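Local atomic coordinates of acyl-CoA dehydrogenase (Geobacillus kaustophilus, PDB entry 2PG0), a protein that probably uses FAD to introduce an alpha-beta double bond into acyl chains carried as thioesters. Residues 93-99 against 123-127. Residue numbers count along the deposited sequence, not the author numbering.
Sequences LHNDIVT and LITAI. With FAD (flavin-adenine dinucleotide), chain C.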
ATOM      1  N   LEU A  93       1.115   5.378 -32.012  1.00 14.02           N
ATOM      2  CA  LEU A  93       2.173   4.448 -32.419  1.00 14.40           C
ATOM      3  C   LEU A  93       2.703   4.792 -33.824  1.00 14.10           C
ATOM      4  O   LEU A  93       3.915   4.947 -34.024  1.00 13.80           O
ATOM      5  CB  LEU A  93       1.679   2.995 -32.340  1.00 14.74           C
ATOM      6  CG  LEU A  93       2.624   1.960 -32.965  1.00 16.27           C
ATOM      7  CD1 LEU A  93       3.597   1.434 -31.944  1.00 17.80           C
ATOM      8  CD2 LEU A  93       1.846   0.824 -33.593  1.00 18.41           C
ATOM      9  N   HIS A  94       1.787   4.938 -34.778  1.00 13.89           N
ATOM     10  CA  HIS A  94       2.127   5.358 -36.146  1.00 13.86           C
ATOM     11  C   HIS A  94       2.850   6.708 -36.148  1.00 13.53           C
ATOM     12  O   HIS A  94       3.949   6.820 -36.686  1.00 13.15           O
ATOM     13  CB  HIS A  94       0.852   5.389 -37.017  1.00 13.69           C
ATOM     14  CG  HIS A  94       1.041   5.964 -38.391  1.00 15.17           C
ATOM     15  ND1 HIS A  94       1.516   5.223 -39.453  1.00 16.00           N
ATOM     16  CD2 HIS A  94       0.773   7.196 -38.886  1.00 15.65           C
ATOM     17  CE1 HIS A  94       1.561   5.979 -40.535  1.00 16.32           C
ATOM     18  NE2 HIS A  94       1.108   7.180 -40.221  1.00 15.82           N
ATOM     19  N   ASN A  95       2.244   7.708 -35.512  1.00 13.45           N
ATOM     20  CA  ASN A  95       2.756   9.082 -35.487  1.00 13.80           C
ATOM     21  C   ASN A  95       4.106   9.239 -34.792  1.00 14.25           C
ATOM     22  O   ASN A  95       5.028   9.852 -35.331  1.00 14.02           O
ATOM     23  CB  ASN A  95       1.750  10.010 -34.791  1.00 13.61           C
ATOM     24  CG  ASN A  95       0.587  10.423 -35.692  1.00 14.00           C
ATOM     25  OD1 ASN A  95       0.471   9.980 -36.836  1.00 14.99           O
ATOM     26  ND2 ASN A  95      -0.279  11.281 -35.167  1.00 13.00           N
ATOM     27  N   ASP A  96       4.213   8.670 -33.594  1.00 14.41           N
ATOM     28  CA  ASP A  96       5.266   9.058 -32.663  1.00 15.31           C
ATOM     29  C   ASP A  96       6.218   7.942 -32.249  1.00 15.12           C
ATOM     30  O   ASP A  96       7.226   8.199 -31.593  1.00 15.46           O
ATOM     31  CB  ASP A  96       4.632   9.725 -31.435  1.00 15.44           C
ATOM     32  CG  ASP A  96       3.799  10.939 -31.814  1.00 17.31           C
ATOM     33  OD1 ASP A  96       4.340  11.831 -32.517  1.00 18.55           O
ATOM     34  OD2 ASP A  96       2.608  10.985 -31.432  1.00 17.60           O
ATOM     35  N   ILE A  97       5.903   6.714 -32.642  1.00 15.09           N
ATOM     36  CA  ILE A  97       6.771   5.585 -32.334  1.00 15.65           C
ATOM     37  C   ILE A  97       7.439   5.022 -33.586  1.00 15.54           C
ATOM     38  O   ILE A  97       8.665   4.933 -33.634  1.00 15.80           O
ATOM     39  CB  ILE A  97       6.034   4.501 -31.500  1.00 16.10           C
ATOM     40  CG1 ILE A  97       5.682   5.076 -30.116  1.00 16.45           C
ATOM     41  CG2 ILE A  97       6.888   3.208 -31.373  1.00 15.97           C
ATOM     42  CD1 ILE A  97       4.551   4.374 -29.403  1.00 19.17           C
ATOM     43  N   VAL A  98       6.654   4.680 -34.607  1.00 15.45           N
ATOM     44  CA  VAL A  98       7.209   3.959 -35.757  1.00 15.30           C
ATOM     45  C   VAL A  98       7.777   4.879 -36.832  1.00 15.56           C
ATOM     46  O   VAL A  98       8.943   4.762 -37.197  1.00 15.31           O
ATOM     47  CB  VAL A  98       6.204   2.970 -36.406  1.00 15.36           C
ATOM     48  CG1 VAL A  98       6.906   2.152 -37.480  1.00 15.56           C
ATOM     49  CG2 VAL A  98       5.595   2.045 -35.369  1.00 15.71           C
ATOM     50  N   THR A  99       6.960   5.796 -37.344  1.00 15.77           N
ATOM     51  CA  THR A  99       7.418   6.651 -38.445  1.00 16.24           C
ATOM     52  C   THR A  99       8.696   7.453 -38.133  1.00 16.59           C
ATOM     53  O   THR A  99       9.503   7.654 -39.036  1.00 17.18           O
ATOM     54  CB  THR A  99       6.295   7.550 -39.022  1.00 15.82           C
ATOM     55  OG1 THR A  99       5.804   8.424 -38.004  1.00 17.49           O
ATOM     56  CG2 THR A  99       5.157   6.699 -39.531  1.00 15.27           C
ATOM     57  N   LEU A 123      -0.372   4.574 -46.023  1.00 20.07           N
ATOM     58  CA  LEU A 123       0.417   3.545 -45.379  1.00 19.23           C
ATOM     59  C   LEU A 123       0.296   3.706 -43.867  1.00 18.37           C
ATOM     60  O   LEU A 123       0.531   4.785 -43.325  1.00 18.26           O
ATOM     61  CB  LEU A 123       1.879   3.612 -45.824  1.00 19.34           C
ATOM     62  CG  LEU A 123       2.184   3.366 -47.308  1.00 19.99           C
ATOM     63  CD1 LEU A 123       3.677   3.557 -47.565  1.00 20.75           C
ATOM     64  CD2 LEU A 123       1.725   1.986 -47.763  1.00 19.05           C
ATOM     65  N   ILE A 124      -0.119   2.625 -43.214  1.00 17.18           N
ATOM     66  CA  ILE A 124      -0.198   2.555 -41.763  1.00 16.21           C
ATOM     67  C   ILE A 124       1.003   1.733 -41.304  1.00 15.87           C
ATOM     68  O   ILE A 124       1.339   0.736 -41.932  1.00 15.93           O
ATOM     69  CB  ILE A 124      -1.538   1.914 -41.318  1.00 16.08           C
ATOM     70  CG1 ILE A 124      -2.708   2.824 -41.734  1.00 15.28           C
ATOM     71  CG2 ILE A 124      -1.560   1.630 -39.801  1.00 16.49           C
ATOM     72  CD1 ILE A 124      -4.079   2.256 -41.427  1.00 16.09           C
ATOM     73  N   THR A 125       1.648   2.164 -40.224  1.00 15.60           N
ATOM     74  CA  THR A 125       2.870   1.519 -39.757  1.00 14.91           C
ATOM     75  C   THR A 125       2.695   0.718 -38.470  1.00 14.90           C
ATOM     76  O   THR A 125       1.769   0.952 -37.685  1.00 14.31           O
ATOM     77  CB  THR A 125       4.018   2.543 -39.560  1.00 14.81           C
ATOM     78  OG1 THR A 125       3.638   3.516 -38.587  1.00 13.80           O
ATOM     79  CG2 THR A 125       4.361   3.251 -40.874  1.00 15.82           C
ATOM     80  N   ALA A 126       3.625  -0.212 -38.262  1.00 14.88           N
ATOM     81  CA  ALA A 126       3.701  -1.008 -37.041  1.00 14.29           C
ATOM     82  C   ALA A 126       5.161  -1.324 -36.758  1.00 14.27           C
ATOM     83  O   ALA A 126       6.017  -1.211 -37.638  1.00 14.37           O
ATOM     84  CB  ALA A 126       2.913  -2.285 -37.193  1.00 14.36           C
ATOM     85  N   ILE A 127       5.444  -1.704 -35.519  1.00 14.20           N
ATOM     86  CA  ILE A 127       6.790  -2.129 -35.152  1.00 14.76           C
ATOM     87  C   ILE A 127       6.726  -3.503 -34.478  1.00 15.13           C
ATOM     88  O   ILE A 127       5.875  -3.735 -33.606  1.00 14.61           O
ATOM     89  CB  ILE A 127       7.525  -1.054 -34.307  1.00 14.91           C
ATOM     90  CG1 ILE A 127       8.985  -1.461 -34.067  1.00 15.15           C
ATOM     91  CG2 ILE A 127       6.751  -0.720 -33.003  1.00 14.71           C
ATOM     92  CD1 ILE A 127       9.914  -0.295 -33.805  1.00 17.79           C
TER
HETATM   93  PA  FAD C 401       7.963 -11.586 -20.375  1.00 16.28           P
HETATM   94  O1A FAD C 401       7.944 -13.061 -20.640  1.00 16.08           O
HETATM   95  O2A FAD C 401       9.180 -10.889 -20.930  1.00 15.14           O
HETATM   96  O5B FAD C 401       7.843 -11.328 -18.784  1.00 15.35           O
HETATM   97  C5B FAD C 401       6.794 -11.923 -18.036  1.00 17.28           C
HETATM   98  C4B FAD C 401       6.832 -11.345 -16.620  1.00 17.60           C
HETATM   99  O4B FAD C 401       8.097 -11.630 -16.044  1.00 18.70           O
HETATM  100  C3B FAD C 401       6.687  -9.825 -16.644  1.00 17.89           C
HETATM  101  O3B FAD C 401       5.938  -9.378 -15.534  1.00 19.40           O
HETATM  102  C2B FAD C 401       8.105  -9.332 -16.488  1.00 18.21           C
HETATM  103  O2B FAD C 401       8.189  -8.027 -15.943  1.00 18.29           O
HETATM  104  C1B FAD C 401       8.690 -10.422 -15.590  1.00 18.42           C
HETATM  105  N9A FAD C 401      10.160 -10.428 -15.682  1.00 19.15           N
HETATM  106  C8A FAD C 401      10.931 -10.779 -16.764  1.00 19.14           C
HETATM  107  N7A FAD C 401      12.230 -10.618 -16.432  1.00 18.84           N
HETATM  108  C5A FAD C 401      12.298 -10.170 -15.158  1.00 19.24           C
HETATM  109  C6A FAD C 401      13.369  -9.844 -14.334  1.00 19.20           C
HETATM  110  N6A FAD C 401      14.612  -9.840 -14.823  1.00 20.03           N
HETATM  111  N1A FAD C 401      13.122  -9.396 -13.051  1.00 19.34           N
HETATM  112  C2A FAD C 401      11.827  -9.275 -12.578  1.00 19.38           C
HETATM  113  N3A FAD C 401      10.763  -9.612 -13.397  1.00 18.46           N
HETATM  114  C4A FAD C 401      11.000 -10.045 -14.671  1.00 19.67           C
HETATM  115  N1  FAD C 401       5.471  -5.689 -28.859  1.00 18.09           N
HETATM  116  C2  FAD C 401       6.006  -5.141 -30.012  1.00 18.90           C
HETATM  117  O2  FAD C 401       7.167  -5.408 -30.330  1.00 18.51           O
HETATM  118  N3  FAD C 401       5.235  -4.308 -30.810  1.00 18.29           N
HETATM  119  C4  FAD C 401       3.930  -4.026 -30.459  1.00 18.71           C
HETATM  120  O4  FAD C 401       3.248  -3.295 -31.181  1.00 18.17           O
HETATM  121  C4X FAD C 401       3.393  -4.569 -29.286  1.00 18.78           C
HETATM  122  N5  FAD C 401       2.086  -4.290 -28.919  1.00 19.05           N
HETATM  123  C5X FAD C 401       1.538  -4.848 -27.778  1.00 18.40           C
HETATM  124  C6  FAD C 401       0.216  -4.566 -27.454  1.00 18.25           C
HETATM  125  C7  FAD C 401      -0.345  -5.116 -26.304  1.00 18.35           C
HETATM  126  C7M FAD C 401      -1.773  -4.770 -25.989  1.00 18.85           C
HETATM  127  C8  FAD C 401       0.428  -5.957 -25.481  1.00 18.63           C
HETATM  128  C8M FAD C 401      -0.111  -6.586 -24.226  1.00 18.79           C
HETATM  129  C9  FAD C 401       1.745  -6.242 -25.815  1.00 18.35           C
HETATM  130  C9A FAD C 401       2.315  -5.685 -26.965  1.00 18.58           C
HETATM  131  N10 FAD C 401       3.642  -5.950 -27.313  1.00 18.76           N
HETATM  132  C10 FAD C 401       4.170  -5.409 -28.482  1.00 18.31           C
HETATM  133  C1' FAD C 401       4.546  -6.779 -26.426  1.00 17.78           C
HETATM  134  C2' FAD C 401       4.926  -6.167 -25.066  1.00 18.76           C
HETATM  135  O2' FAD C 401       5.904  -5.152 -25.160  1.00 19.27           O
HETATM  136  C3' FAD C 401       5.449  -7.307 -24.198  1.00 17.65           C
HETATM  137  O3' FAD C 401       4.319  -8.037 -23.769  1.00 16.65           O
HETATM  138  C4' FAD C 401       6.283  -6.862 -22.987  1.00 18.20           C
HETATM  139  O4' FAD C 401       7.522  -6.296 -23.375  1.00 19.08           O
HETATM  140  C5' FAD C 401       6.554  -8.018 -22.023  1.00 18.24           C
HETATM  141  O5' FAD C 401       7.087  -9.137 -22.708  1.00 18.52           O
HETATM  142  P   FAD C 401       6.400 -10.574 -22.503  1.00 18.68           P
HETATM  143  O1P FAD C 401       4.916 -10.485 -22.753  1.00 18.78           O
HETATM  144  O2P FAD C 401       7.063 -11.586 -23.396  1.00 18.36           O
HETATM  145  O3P FAD C 401       6.604 -10.928 -20.939  1.00 17.05           O
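The acyl-CoA dehydrogenase fold sets an N-terminal helical domain against a middle beta domain, and the seam between them illustrates how a helix can pack on one face of a strand whose backbone binds a cofactor. Here helix 93-99 crosses strand 125-127 at 48°, with the short axes 7.6 Å apart. Leu93 comes first, its CD1 4.0 Å from Ile127 CG2. Its carbonyl accepts from both Ile97 N (3.0 Å to Leu93 O) and Val98 N (2.8 Å to Leu93 O), the latter marking a pi-type widening of the helix. His94 is the polar link: its ND1 lies 2.9 Å from Thr125 OG1 in a hydrogen bond and also accepts one from Thr125 N, 3.2 Å from ND1. NE2 bonds Cys118 O on helix 108-120, so one imidazole joins two helices to the strand. Asn95 and Asp96 make no contact with 123-127; Asp96 hydrogen-bonds Ser74 and Asn78 of helix 71-84. Ile97 touches the strand lightly, whereas Val98 packs over it, CG2 being 3.8 Å from Ile127 CB. Thr99 turns its hydroxyl back into the helix, OG1 donating to His94 O at 2.8 Å, and leaves CG2 3.7 Å from Thr125 OG1. While its side chain is packed against the helix, Ile127 offers its backbone to the flavin: Ile127 O accepts a 2.9 Å hydrogen bond from FAD N3.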